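Local coordinates for protein transmembrane oligosaccharyl transferase (PDB 3WAJ) that is an archaeal integral membrane protein of the STT3/AglB oligosaccharyl transferase family, joining a helical GT-C-type membrane part, which holds a zinc ion, to a mixed core domain, at residues Ile696-Tyr701 with Tyr770-Glu775; Thr508-Asn513 with Ala561-Ile566. All blocks are in the same frame, centred on the assembly; numbering follows the deposited sequence.

Contact 1: residues Ile696-Tyr701 with Tyr770-Glu775; sequences IYESDY and YVKIFE
Ser699 OG takes the backbone N-H of Val771 (N to OG 2.8 Å, 164° at the hydrogen) and donates its hydroxyl hydrogen to Asp700 O, in the carbonyl plane on a lone pair. With chi1 at 63°, OG lies between the backbone N and the carbonyl carbon of Ser699, facing Val771. Asp700 O also accepts from Tyr770 N at 3.1 Å, so side chain and backbone together close the end of the ladder. The backbone continues it: Ser699 N reaches Val771 O, Ile773 N meets Tyr697 O at 2.8 Å, and Ile696 N meets Ile773 O at 2.9 Å. CD1 of Ile696 rests 3.6 Å from CG2 of Ile773; on the face of Tyr697 and Ile773, CD1 of Ile773 approaches the ring obliquely. On the other face the side chains of Glu698 and Lys772 lie side by side, pointing the same way. Their charged ends pair elsewhere: Glu698 OE2 is hydrogen-bonded to Thr801, while Glu698 OE1 and Lys772 NZ form salt bridges with Arg805 and Asp686, respectively. Strands 693-698 and 771-776 are antiparallel (173° between the short segments), and Ile696 and Tyr697 both oppose Ile773, the signature of a classic beta bulge.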
loop_
_atom_site.group_PDB
_atom_site.type_symbol
_atom_site.label_atom_id
_atom_site.label_comp_id
_atom_site.label_asym_id
_atom_site.label_seq_id
_atom_site.Cartn_x
_atom_site.Cartn_y
_atom_site.Cartn_z
ATOM N N ILE A 696 24.584 9.760 8.689
ATOM C CA ILE A 696 24.706 11.158 8.279
ATOM C C ILE A 696 23.611 12.041 8.854
ATOM O O ILE A 696 23.750 13.271 8.884
ATOM C CB ILE A 696 24.754 11.317 6.755
ATOM C CG1 ILE A 696 23.485 10.763 6.116
ATOM C CG2 ILE A 696 25.983 10.638 6.192
ATOM C CD1 ILE A 696 23.479 10.877 4.595
ATOM N N TYR A 697 22.532 11.401 9.306
ATOM C CA TYR A 697 21.347 12.088 9.834
ATOM C C TYR A 697 20.442 11.114 10.594
ATOM O O TYR A 697 20.286 9.961 10.181
ATOM C CB TYR A 697 20.563 12.716 8.666
ATOM C CG TYR A 697 19.231 13.366 9.020
ATOM C CD1 TYR A 697 18.069 12.605 9.177
ATOM C CD2 TYR A 697 19.120 14.752 9.136
ATOM C CE1 TYR A 697 16.839 13.210 9.473
ATOM C CE2 TYR A 697 17.902 15.357 9.432
ATOM C CZ TYR A 697 16.769 14.582 9.599
ATOM O OH TYR A 697 15.569 15.179 9.891
ATOM N N GLU A 698 19.837 11.570 11.688
ATOM C CA GLU A 698 18.697 10.855 12.283
ATOM C C GLU A 698 17.597 11.843 12.661
ATOM O O GLU A 698 17.856 13.021 12.899
ATOM C CB GLU A 698 19.097 10.024 13.514
ATOM C CG GLU A 698 19.435 10.853 14.765
ATOM C CD GLU A 698 19.657 9.980 16.019
ATOM O OE1 GLU A 698 19.224 8.801 16.035
ATOM O OE2 GLU A 698 20.261 10.467 17.005
ATOM N N SER A 699 16.363 11.354 12.704
ATOM C CA SER A 699 15.222 12.170 13.108
ATOM C C SER A 699 15.117 12.206 14.612
ATOM O O SER A 699 15.909 11.589 15.328
ATOM C CB SER A 699 13.940 11.546 12.599
ATOM O OG SER A 699 13.744 10.272 13.184
ATOM N N ASP A 700 14.089 12.903 15.075
ATOM C CA ASP A 700 13.688 12.898 16.463
ATOM C C ASP A 700 13.289 11.485 16.945
ATOM O O ASP A 700 13.121 10.559 16.136
ATOM C CB ASP A 700 12.512 13.858 16.625
ATOM C CG ASP A 700 12.464 14.486 17.995
ATOM O OD1 ASP A 700 13.166 13.978 18.905
ATOM O OD2 ASP A 700 11.722 15.484 18.159
ATOM N N TYR A 701 13.141 11.331 18.260
ATOM C CA TYR A 701 12.821 10.047 18.888
ATOM C C TYR A 701 11.408 9.581 18.553
ATOM O O TYR A 701 10.567 10.394 18.148
ATOM C CB TYR A 701 12.933 10.177 20.417
ATOM C CG TYR A 701 14.351 10.349 20.912
ATOM C CD1 TYR A 701 15.207 9.263 20.984
ATOM C CD2 TYR A 701 14.826 11.595 21.322
ATOM C CE1 TYR A 701 16.503 9.402 21.432
ATOM C CE2 TYR A 701 16.136 11.749 21.779
ATOM C CZ TYR A 701 16.961 10.642 21.825
ATOM O OH TYR A 701 18.254 10.749 22.272
ATOM N N TYR A 770 13.823 7.700 15.299
ATOM C CA TYR A 770 12.865 6.860 14.570
ATOM C C TYR A 770 13.398 6.515 13.175
ATOM O O TYR A 770 13.343 5.359 12.742
ATOM C CB TYR A 770 11.538 7.608 14.437
ATOM C CG TYR A 770 10.340 6.757 14.068
ATOM C CD1 TYR A 770 9.314 6.550 14.977
ATOM C CD2 TYR A 770 10.208 6.194 12.795
ATOM C CE1 TYR A 770 8.197 5.797 14.641
ATOM C CE2 TYR A 770 9.094 5.433 12.459
ATOM C CZ TYR A 770 8.100 5.238 13.392
ATOM O OH TYR A 770 6.998 4.487 13.086
ATOM N N VAL A 771 13.904 7.528 12.476
ATOM C CA VAL A 771 14.448 7.339 11.134
ATOM C C VAL A 771 15.930 7.671 11.128
ATOM O O VAL A 771 16.335 8.691 11.677
ATOM C CB VAL A 771 13.733 8.229 10.103
ATOM C CG1 VAL A 771 14.261 7.935 8.696
ATOM C CG2 VAL A 771 12.237 7.999 10.153
ATOM N N LYS A 772 16.736 6.803 10.520
ATOM C CA LYS A 772 18.174 7.040 10.388
ATOM C C LYS A 772 18.614 6.908 8.934
ATOM O O LYS A 772 18.142 6.030 8.219
ATOM C CB LYS A 772 18.974 6.084 11.279
ATOM C CG LYS A 772 18.788 6.336 12.758
ATOM C CD LYS A 772 19.437 5.221 13.553
ATOM C CE LYS A 772 18.889 5.157 14.964
ATOM N NZ LYS A 772 19.757 4.303 15.798
ATOM N N ILE A 773 19.512 7.789 8.507
ATOM C CA ILE A 773 20.049 7.743 7.155
ATOM C C ILE A 773 21.552 7.467 7.186
ATOM O O ILE A 773 22.305 8.112 7.914
ATOM C CB ILE A 773 19.793 9.065 6.426
ATOM C CG1 ILE A 773 18.298 9.345 6.368
ATOM C CG2 ILE A 773 20.370 9.053 5.019
ATOM C CD1 ILE A 773 17.967 10.711 5.773
ATOM N N PHE A 774 21.993 6.516 6.382
ATOM C CA PHE A 774 23.409 6.213 6.276
ATOM C C PHE A 774 23.897 6.429 4.841
ATOM O O PHE A 774 23.120 6.314 3.883
ATOM C CB PHE A 774 23.661 4.766 6.688
ATOM C CG PHE A 774 23.225 4.454 8.094
ATOM C CD1 PHE A 774 24.156 4.419 9.130
ATOM C CD2 PHE A 774 21.885 4.197 8.385
ATOM C CE1 PHE A 774 23.766 4.140 10.448
ATOM C CE2 PHE A 774 21.484 3.908 9.704
ATOM C CZ PHE A 774 22.434 3.882 10.735
ATOM N N GLU A 775 25.185 6.734 4.694
ATOM C CA GLU A 775 25.801 6.845 3.380
ATOM C C GLU A 775 26.734 5.672 3.147
ATOM O O GLU A 775 27.577 5.353 3.997
ATOM C CB GLU A 775 26.605 8.146 3.235
ATOM C CG GLU A 775 27.170 8.338 1.831
ATOM C CD GLU A 775 28.063 9.558 1.706
ATOM O OE1 GLU A 775 28.529 10.073 2.752
ATOM O OE2 GLU A 775 28.305 9.996 0.554
#

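Contact 2: residues Thr508-Asn513 with Ala561-Ile566; sequences TWMREN and AHRMPI
Arg511 lays its guanidinium over one face of the His562 imidazole, the two planes 35° apart: a tilted overlap, not a parallel stack. It is also offset, with NH1 of Arg511 toward the rim of the ring and CE1 of His562 toward the rim of the guanidinium. CE1 of His562 lies 3.2 Å from NH2 of Arg511, and ND1 of His562 is equally near CZ of Arg511. The arginine chain is extended from CG to NE, starting with CG anti to the backbone N, and runs alongside the His562 side chain, both pointing the same way. Neither NE nor NH2 of Arg511 has a suitable angle for bonding to ND1 of His562, which is instead bonded to Asp521, a residue outside both segments that makes only a long, weak ion pair with Arg511.

Nearer the backbone, CB of Arg511 sits 3.2 Å from Ala561 O. Arg563 approaches differently. Its chain bends at chi2 (-55°), and its NH2 gives a weak bond to Arg511 O, 2.9 Å long but only 123° at the hydrogen, while also donating to Thr514 O. NH1 turns back to its own segment, 2.8 Å from His562 O, arriving above that carbonyl plane although the acceptor lies in the guanidinium plane. NE is held by Tyr545, so bonds from all three nitrogens fix the group's orientation.

The apolar side is Met510, extended as far as SD and bent at chi3; its SD packs 3.9 Å from CB of Ala561. The side chains of Met510 and Arg563 cross obliquely, their CG atoms 4.0 Å apart. The contact thus sets the C-terminal turn of helix 501-513 against Ala561 and His562, where the chain leaves helix 554-561, with Met510 also touching strands 546-548 and 605-611 and helix 517-524 covering Arg563 through Tyr520.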
loop_
_atom_site.group_PDB
_atom_site.type_symbol
_atom_site.label_atom_id
_atom_site.label_comp_id
_atom_site.label_asym_id
_atom_site.label_seq_id
_atom_site.Cartn_x
_atom_site.Cartn_y
_atom_site.Cartn_z
ATOM N N THR A 508 12.751 15.193 3.234
ATOM C CA THR A 508 13.002 16.556 2.749
ATOM C C THR A 508 14.454 16.907 2.984
ATOM O O THR A 508 15.085 17.551 2.150
ATOM C CB THR A 508 12.114 17.653 3.379
ATOM O OG1 THR A 508 12.237 17.609 4.801
ATOM C CG2 THR A 508 10.657 17.487 2.966
ATOM N N TRP A 509 14.989 16.477 4.124
ATOM C CA TRP A 509 16.409 16.672 4.399
ATOM C C TRP A 509 17.257 16.020 3.308
ATOM O O TRP A 509 18.175 16.636 2.770
ATOM C CB TRP A 509 16.794 16.095 5.765
ATOM C CG TRP A 509 18.250 16.306 6.082
ATOM C CD1 TRP A 509 18.809 17.394 6.708
ATOM C CD2 TRP A 509 19.347 15.419 5.766
ATOM N NE1 TRP A 509 20.173 17.234 6.800
ATOM C CE2 TRP A 509 20.532 16.037 6.233
ATOM C CE3 TRP A 509 19.437 14.172 5.127
ATOM C CZ2 TRP A 509 21.800 15.443 6.093
ATOM C CZ3 TRP A 509 20.694 13.574 4.991
ATOM C CH2 TRP A 509 21.860 14.212 5.474
ATOM N N MET A 510 16.941 14.766 2.996
ATOM C CA MET A 510 17.662 14.012 1.982
ATOM C C MET A 510 17.668 14.738 0.645
ATOM O O MET A 510 18.713 14.839 -0.009
ATOM C CB MET A 510 17.083 12.590 1.822
ATOM C CG MET A 510 17.720 11.820 0.671
ATOM S SD MET A 510 17.248 10.089 0.593
ATOM C CE MET A 510 18.245 9.350 1.883
ATOM N N ARG A 511 16.509 15.271 0.262
ATOM C CA ARG A 511 16.371 15.976 -1.019
ATOM C C ARG A 511 17.352 17.136 -1.124
ATOM O O ARG A 511 17.858 17.445 -2.205
ATOM C CB ARG A 511 14.932 16.481 -1.201
ATOM C CG ARG A 511 14.724 17.410 -2.416
ATOM C CD ARG A 511 13.239 17.717 -2.634
ATOM N NE ARG A 511 12.968 18.557 -3.805
ATOM C CZ ARG A 511 11.752 18.888 -4.239
ATOM N NH1 ARG A 511 10.681 18.448 -3.606
ATOM N NH2 ARG A 511 11.619 19.642 -5.319
ATOM N N GLU A 512 17.634 17.746 0.020
ATOM C CA GLU A 512 18.413 18.974 0.070
ATOM C C GLU A 512 19.903 18.725 0.293
ATOM O O GLU A 512 20.734 19.525 -0.107
ATOM C CB GLU A 512 17.846 19.907 1.155
ATOM C CG GLU A 512 18.563 21.259 1.292
ATOM C CD GLU A 512 18.368 22.181 0.088
ATOM O OE1 GLU A 512 17.421 21.956 -0.706
ATOM O OE2 GLU A 512 19.164 23.136 -0.062
ATOM N N ASN A 513 20.245 17.594 0.894
ATOM C CA ASN A 513 21.605 17.415 1.411
ATOM C C ASN A 513 22.403 16.265 0.800
ATOM O O ASN A 513 23.526 16.011 1.209
ATOM C CB ASN A 513 21.578 17.305 2.952
ATOM C CG ASN A 513 21.082 18.589 3.615
ATOM O OD1 ASN A 513 21.857 19.522 3.832
ATOM N ND2 ASN A 513 19.785 18.652 3.909
ATOM N N ALA A 561 11.764 12.814 -1.136
ATOM C CA ALA A 561 13.201 13.022 -1.252
ATOM C C ALA A 561 13.636 13.314 -2.691
ATOM O O ALA A 561 14.755 13.784 -2.908
ATOM C CB ALA A 561 13.960 11.826 -0.704
ATOM N N HIS A 562 12.762 13.027 -3.660
ATOM C CA HIS A 562 13.150 13.020 -5.078
ATOM C C HIS A 562 14.463 12.241 -5.268
ATOM O O HIS A 562 15.367 12.700 -5.966
ATOM C CB HIS A 562 13.314 14.451 -5.634
ATOM C CG HIS A 562 12.024 15.167 -5.897
ATOM N ND1 HIS A 562 11.974 16.465 -6.361
ATOM C CD2 HIS A 562 10.733 14.775 -5.751
ATOM C CE1 HIS A 562 10.714 16.837 -6.499
ATOM N NE2 HIS A 562 9.942 15.827 -6.138
ATOM N N ARG A 563 14.570 11.084 -4.616
ATOM C CA ARG A 563 15.679 10.159 -4.853
ATOM C C ARG A 563 15.126 8.829 -5.339
ATOM O O ARG A 563 13.917 8.645 -5.382
ATOM C CB ARG A 563 16.560 9.996 -3.605
ATOM C CG ARG A 563 17.311 11.278 -3.243
ATOM C CD ARG A 563 18.165 11.831 -4.414
ATOM N NE ARG A 563 18.877 13.063 -4.037
ATOM C CZ ARG A 563 18.389 14.297 -4.177
ATOM N NH1 ARG A 563 17.189 14.475 -4.716
ATOM N NH2 ARG A 563 19.103 15.350 -3.788
ATOM N N MET A 564 15.994 7.898 -5.710
ATOM C CA MET A 564 15.501 6.693 -6.367
ATOM C C MET A 564 15.597 5.458 -5.479
ATOM O O MET A 564 16.689 4.970 -5.207
ATOM C CB MET A 564 16.250 6.471 -7.683
ATOM C CG MET A 564 16.243 7.686 -8.604
ATOM S SD MET A 564 17.247 7.363 -10.071
ATOM C CE MET A 564 16.700 8.671 -11.191
ATOM N N PRO A 565 14.437 4.940 -5.036
ATOM C CA PRO A 565 14.422 3.774 -4.142
ATOM C C PRO A 565 14.625 2.466 -4.883
ATOM O O PRO A 565 14.142 2.266 -6.013
ATOM C CB PRO A 565 13.006 3.818 -3.540
ATOM C CG PRO A 565 12.170 4.417 -4.647
ATOM C CD PRO A 565 13.079 5.481 -5.261
ATOM N N ILE A 566 15.354 1.574 -4.229
ATOM C CA ILE A 566 15.575 0.218 -4.720
ATOM C C ILE A 566 14.254 -0.588 -4.690
ATOM O O ILE A 566 13.979 -1.419 -5.570
ATOM C CB ILE A 566 16.660 -0.457 -3.843
ATOM C CG1 ILE A 566 18.030 -0.332 -4.505
ATOM C CG2 ILE A 566 16.301 -1.918 -3.473
ATOM C CD1 ILE A 566 18.654 1.070 -4.391
#

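How the contacts relate
Contact 2 closes before contact 1 opens along the chain, and their centres lie 13 Å apart, on the same side of the chain's centre. One mixed sheet unites them: strand 564-565 forms one outermost strand, while 771-776 and 693-698 lie at the other end, beyond 546-548 and 605-611. Helix 501-513 supplies the direct connection. CD2 of Tyr697 approaches CD2 of Trp509 to 3.4 Å in a ring stack, and CG2 of Ile773 lies 3.8 Å from CE of Met510. The helix thus packs both on the later-coming strands of contact 1 and on residues 561-563, which lead into the opposite edge strand, joining the two contacts through side-chain packing.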